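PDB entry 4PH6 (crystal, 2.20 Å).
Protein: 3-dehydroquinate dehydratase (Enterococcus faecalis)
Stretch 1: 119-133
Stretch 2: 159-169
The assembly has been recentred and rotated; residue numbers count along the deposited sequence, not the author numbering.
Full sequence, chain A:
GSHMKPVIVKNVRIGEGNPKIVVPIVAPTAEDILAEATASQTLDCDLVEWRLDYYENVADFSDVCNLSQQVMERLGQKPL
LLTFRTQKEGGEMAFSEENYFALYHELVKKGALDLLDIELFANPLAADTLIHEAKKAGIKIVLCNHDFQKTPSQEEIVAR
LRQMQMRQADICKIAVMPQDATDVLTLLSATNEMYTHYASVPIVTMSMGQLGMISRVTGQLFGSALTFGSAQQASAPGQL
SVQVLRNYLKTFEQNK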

# COMPACT_ATOMS: atom_id res chain seq x y z
N GLU A 119 14.67 -23.67 -0.95
CA GLU A 119 15.29 -22.51 -1.57
C GLU A 119 15.73 -22.80 -3.00
O GLU A 119 16.40 -23.79 -3.28
CB GLU A 119 16.46 -22.04 -0.71
CG GLU A 119 15.98 -21.57 0.65
CD GLU A 119 17.09 -21.16 1.58
OE1 GLU A 119 18.28 -21.26 1.22
OE2 GLU A 119 16.75 -20.74 2.71
N LEU A 120 15.29 -21.93 -3.91
CA LEU A 120 15.64 -22.00 -5.32
C LEU A 120 17.12 -22.30 -5.54
O LEU A 120 17.47 -23.11 -6.40
CB LEU A 120 15.27 -20.68 -6.03
CG LEU A 120 15.78 -20.43 -7.45
CD1 LEU A 120 15.16 -21.39 -8.47
CD2 LEU A 120 15.55 -18.97 -7.89
N PHE A 121 17.99 -21.65 -4.77
CA PHE A 121 19.43 -21.69 -4.99
C PHE A 121 20.19 -22.86 -4.36
O PHE A 121 21.33 -22.99 -4.56
CB PHE A 121 20.12 -20.36 -4.62
CG PHE A 121 19.79 -19.23 -5.55
CD1 PHE A 121 19.40 -18.04 -5.06
CD2 PHE A 121 19.82 -19.39 -6.88
CE1 PHE A 121 19.06 -17.01 -5.89
CE2 PHE A 121 19.47 -18.36 -7.72
CZ PHE A 121 19.09 -17.17 -7.22
N ALA A 122 19.52 -23.70 -3.60
CA ALA A 122 20.12 -24.87 -3.05
C ALA A 122 20.40 -25.81 -4.17
O ALA A 122 19.85 -25.68 -5.19
CB ALA A 122 19.21 -25.54 -2.04
N ASN A 123 21.27 -26.76 -3.92
CA ASN A 123 21.67 -27.75 -4.93
C ASN A 123 20.48 -28.36 -5.58
O ASN A 123 19.74 -29.10 -5.05
CB ASN A 123 22.41 -28.90 -4.25
CG ASN A 123 23.00 -29.93 -5.24
OD1 ASN A 123 22.35 -30.66 -5.93
ND2 ASN A 123 24.27 -29.94 -5.26
N PRO A 124 20.32 -27.99 -6.82
CA PRO A 124 19.16 -28.34 -7.63
C PRO A 124 19.00 -29.82 -7.90
O PRO A 124 17.90 -30.28 -7.93
CB PRO A 124 19.39 -27.58 -8.92
CG PRO A 124 20.43 -26.59 -8.59
CD PRO A 124 21.29 -27.19 -7.56
N LEU A 125 20.08 -30.54 -8.14
CA LEU A 125 19.99 -31.95 -8.39
C LEU A 125 19.48 -32.62 -7.15
O LEU A 125 18.60 -33.40 -7.21
CB LEU A 125 21.35 -32.50 -8.79
CG LEU A 125 21.59 -34.01 -8.90
CD1 LEU A 125 21.27 -34.81 -7.66
CD2 LEU A 125 20.83 -34.57 -10.06
N ALA A 126 20.01 -32.26 -6.00
CA ALA A 126 19.49 -32.76 -4.74
C ALA A 126 18.08 -32.27 -4.50
O ALA A 126 17.29 -32.99 -4.06
CB ALA A 126 20.36 -32.38 -3.57
N ALA A 127 17.82 -31.02 -4.81
CA ALA A 127 16.52 -30.43 -4.54
C ALA A 127 15.46 -31.04 -5.44
O ALA A 127 14.35 -31.31 -4.99
CB ALA A 127 16.57 -28.90 -4.69
N ASP A 128 15.79 -31.25 -6.71
CA ASP A 128 14.82 -31.84 -7.63
C ASP A 128 14.40 -33.23 -7.17
O ASP A 128 13.21 -33.57 -7.17
CB ASP A 128 15.37 -31.88 -9.06
CG ASP A 128 15.35 -30.52 -9.73
OD1 ASP A 128 14.76 -29.58 -9.14
OD2 ASP A 128 15.89 -30.39 -10.84
N THR A 129 15.37 -34.03 -6.76
CA THR A 129 15.09 -35.38 -6.29
C THR A 129 14.17 -35.32 -5.08
O THR A 129 13.25 -36.12 -4.96
CB THR A 129 16.38 -36.15 -5.94
OG1 THR A 129 17.25 -36.16 -7.07
CG2 THR A 129 16.06 -37.58 -5.52
N LEU A 130 14.43 -34.36 -4.20
CA LEU A 130 13.61 -34.13 -3.02
C LEU A 130 12.18 -33.70 -3.38
O LEU A 130 11.20 -34.18 -2.80
CB LEU A 130 14.26 -33.07 -2.13
CG LEU A 130 13.41 -32.62 -0.94
CD1 LEU A 130 13.18 -33.79 0.03
CD2 LEU A 130 14.05 -31.42 -0.24
N ILE A 131 12.07 -32.79 -4.34
CA ILE A 131 10.77 -32.32 -4.81
C ILE A 131 9.83 -33.46 -5.21
O ILE A 131 8.68 -33.50 -4.77
CB ILE A 131 10.93 -31.36 -6.00
CG1 ILE A 131 11.62 -30.07 -5.57
CG2 ILE A 131 9.56 -31.04 -6.60
CD1 ILE A 131 12.04 -29.17 -6.72
N HIS A 132 10.33 -34.39 -6.04
CA HIS A 132 9.51 -35.51 -6.50
C HIS A 132 9.15 -36.47 -5.37
O HIS A 132 8.05 -37.01 -5.36
CB HIS A 132 10.21 -36.27 -7.63
CG HIS A 132 10.48 -35.41 -8.82
ND1 HIS A 132 9.50 -34.65 -9.42
CD2 HIS A 132 11.62 -35.18 -9.51
CE1 HIS A 132 10.03 -33.98 -10.42
NE2 HIS A 132 11.32 -34.28 -10.50
N GLU A 133 10.07 -36.67 -4.43
CA GLU A 133 9.75 -37.49 -3.26
C GLU A 133 8.71 -36.80 -2.36
O GLU A 133 7.82 -37.45 -1.82
CB GLU A 133 11.01 -37.82 -2.45
CG GLU A 133 11.97 -38.79 -3.15
CD GLU A 133 11.29 -40.07 -3.63
OE1 GLU A 133 10.74 -40.81 -2.78
OE2 GLU A 133 11.28 -40.32 -4.86
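Stretch 2 (159-169) ARLRQMQMRQA

Stretch 2 enters as the last part of a helix, residues 159 to 166, and unwinds into a short non-helical tail, 167 to 169; stretch 1 begins with a type I turn from Glu 119 to Ala 122 and continues as a helix from Pro 124. The two chains run in the same general sense, so that Met 164 lies by Leu 120 (CA to CA 6.3 Å), Arg 167 by Asp 128 (7.6 Å) and Gln 168 by Ile 131 (8.4 Å). The helix of stretch 2 therefore meets the turn, and its tail meets the helix of stretch 1.

Ala 159 makes no contact. Arg 160 points its CA-to-CB bond toward stretch 1 and extends its side chain beside Phe 121: NE lies 3.8 Å from Phe 121 CZ, which sits over one face of the guanidinium, whereas the arginine meets the phenyl ring at its edge. The backbone of the same residue supports Leu 120, with Arg 160 O 3.8 Å from Leu 120 CD2. Leu 161 and Arg 162 stay clear. Gln 163 starts toward stretch 1, bringing CB to 4.2 Å from Leu 120 CD1, but its amide end leads away. Met 164 follows with an apolar contact, CG to Leu 120 CD1 at 3.9 Å, so the leucine side chain packs against successive parts of this helix. Gln 165 and Met 166 lie out of reach of stretch 1.

Arg 167, the first residue to leave helical phi/psi, is the main anchor, with 145 Å² covered by stretch 1. Its chi1 is m, and its side chain reaches out to stretch 1, with an off-well chi2 of -103°. NE donates to Asp 128 OD1 at 2.9 Å, the core of a salt bridge in which NH2 also reaches Asp 128 OD1 at 3.3 Å. NH1 donates to Leu 120 O at 3.1 Å, tying the guanidinium to the turn as well as the helix. Ala 127 CB lies near the guanidinium plane, 3.4 Å from Arg 167 NH2, while Pro 124 CB covers one face, 3.8 Å from Arg 167 NH2. A water accepts from Arg 167 NH2 at 2.9 Å and lies 2.6 Å from Glu 119 O and 3.1 Å from Ala 122 O, linking the arginine to both ends of the turn. The backbone joins in too, with Arg 167 O 3.8 Å from Ile 131 CD1.

Gln 168, at positive phi (63°), points toward stretch 1 and places OE1 3.9 Å from His 132 CE1, at the imidazole edge. Ala 169 turns sideways and ends the stretch without contact.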

# COMPACT_ATOMS: atom_id res chain seq x y z
N ALA A 159 12.81 -13.08 -13.18
CA ALA A 159 13.53 -14.23 -13.69
C ALA A 159 13.62 -15.30 -12.62
O ALA A 159 13.48 -16.49 -12.92
CB ALA A 159 14.93 -13.83 -14.17
N ARG A 160 13.83 -14.89 -11.37
CA ARG A 160 13.92 -15.86 -10.29
C ARG A 160 12.58 -16.52 -10.05
O ARG A 160 12.51 -17.73 -9.85
CB ARG A 160 14.45 -15.21 -9.01
CG ARG A 160 15.91 -14.81 -9.13
CD ARG A 160 16.46 -14.32 -7.81
NE ARG A 160 17.78 -13.71 -7.97
CZ ARG A 160 18.49 -13.17 -6.97
NH1 ARG A 160 18.00 -13.17 -5.73
NH2 ARG A 160 19.66 -12.62 -7.22
N LEU A 161 11.50 -15.74 -10.08
CA LEU A 161 10.18 -16.31 -9.89
C LEU A 161 9.88 -17.27 -11.04
O LEU A 161 9.27 -18.32 -10.84
CB LEU A 161 9.11 -15.20 -9.79
CG LEU A 161 9.14 -14.40 -8.49
CD1 LEU A 161 8.25 -13.16 -8.57
CD2 LEU A 161 8.75 -15.27 -7.28
N ARG A 162 10.32 -16.91 -12.24
CA ARG A 162 10.06 -17.75 -13.40
C ARG A 162 10.87 -19.05 -13.35
O ARG A 162 10.40 -20.08 -13.83
CB ARG A 162 10.38 -17.01 -14.70
CG ARG A 162 9.37 -15.94 -15.10
CD ARG A 162 9.78 -15.30 -16.40
NE ARG A 162 9.63 -16.24 -17.51
CZ ARG A 162 10.21 -16.10 -18.69
NH1 ARG A 162 11.02 -15.06 -18.91
NH2 ARG A 162 10.01 -17.00 -19.63
N GLN A 163 12.07 -19.01 -12.78
CA GLN A 163 12.90 -20.21 -12.68
C GLN A 163 12.32 -21.20 -11.66
O GLN A 163 12.43 -22.41 -11.85
CB GLN A 163 14.35 -19.86 -12.31
CG GLN A 163 15.13 -19.03 -13.36
CD GLN A 163 15.99 -19.89 -14.30
OE1 GLN A 163 16.05 -21.13 -14.14
NE2 GLN A 163 16.66 -19.25 -15.27
N MET A 164 11.70 -20.70 -10.60
CA MET A 164 11.04 -21.56 -9.62
C MET A 164 9.89 -22.31 -10.26
O MET A 164 9.73 -23.51 -10.05
CB MET A 164 10.52 -20.75 -8.43
CG MET A 164 11.60 -19.99 -7.68
SD MET A 164 10.90 -18.99 -6.36
CE MET A 164 12.13 -17.70 -6.21
N GLN A 165 9.07 -21.59 -11.02
CA GLN A 165 7.95 -22.20 -11.72
C GLN A 165 8.47 -23.28 -12.69
O GLN A 165 7.89 -24.36 -12.79
CB GLN A 165 7.11 -21.13 -12.45
CG GLN A 165 5.80 -21.64 -13.10
CD GLN A 165 4.96 -20.51 -13.71
OE1 GLN A 165 4.10 -19.93 -13.04
NE2 GLN A 165 5.22 -20.18 -14.96
N MET A 166 9.59 -23.00 -13.36
CA MET A 166 10.20 -23.96 -14.28
C MET A 166 10.69 -25.21 -13.56
O MET A 166 10.76 -26.29 -14.16
CB MET A 166 11.38 -23.33 -15.03
CG MET A 166 11.00 -22.30 -16.07
SD MET A 166 12.42 -21.45 -16.78
CE MET A 166 11.58 -20.33 -17.89
N ARG A 167 11.05 -25.07 -12.30
CA ARG A 167 11.49 -26.20 -11.50
C ARG A 167 10.29 -26.85 -10.82
O ARG A 167 10.45 -27.52 -9.81
CB ARG A 167 12.50 -25.78 -10.42
CG ARG A 167 13.76 -25.08 -10.91
CD ARG A 167 14.99 -25.99 -10.91
NE ARG A 167 15.18 -26.72 -9.65
CZ ARG A 167 15.78 -26.24 -8.57
NH1 ARG A 167 16.24 -24.99 -8.55
NH2 ARG A 167 15.90 -27.00 -7.48
N GLN A 168 9.10 -26.61 -11.36
CA GLN A 168 7.86 -27.25 -10.89
C GLN A 168 7.49 -26.93 -9.43
O GLN A 168 6.98 -27.78 -8.70
CB GLN A 168 7.96 -28.78 -11.07
CG GLN A 168 8.29 -29.24 -12.49
CD GLN A 168 8.39 -30.76 -12.61
OE1 GLN A 168 7.56 -31.50 -12.08
NE2 GLN A 168 9.42 -31.23 -13.32
N ALA A 169 7.73 -25.69 -9.01
CA ALA A 169 7.19 -25.23 -7.74
C ALA A 169 5.67 -25.23 -7.79
O ALA A 169 5.06 -24.87 -8.80
CB ALA A 169 7.70 -23.85 -7.41
O HOH W 1 16.75 -25.56 -5.16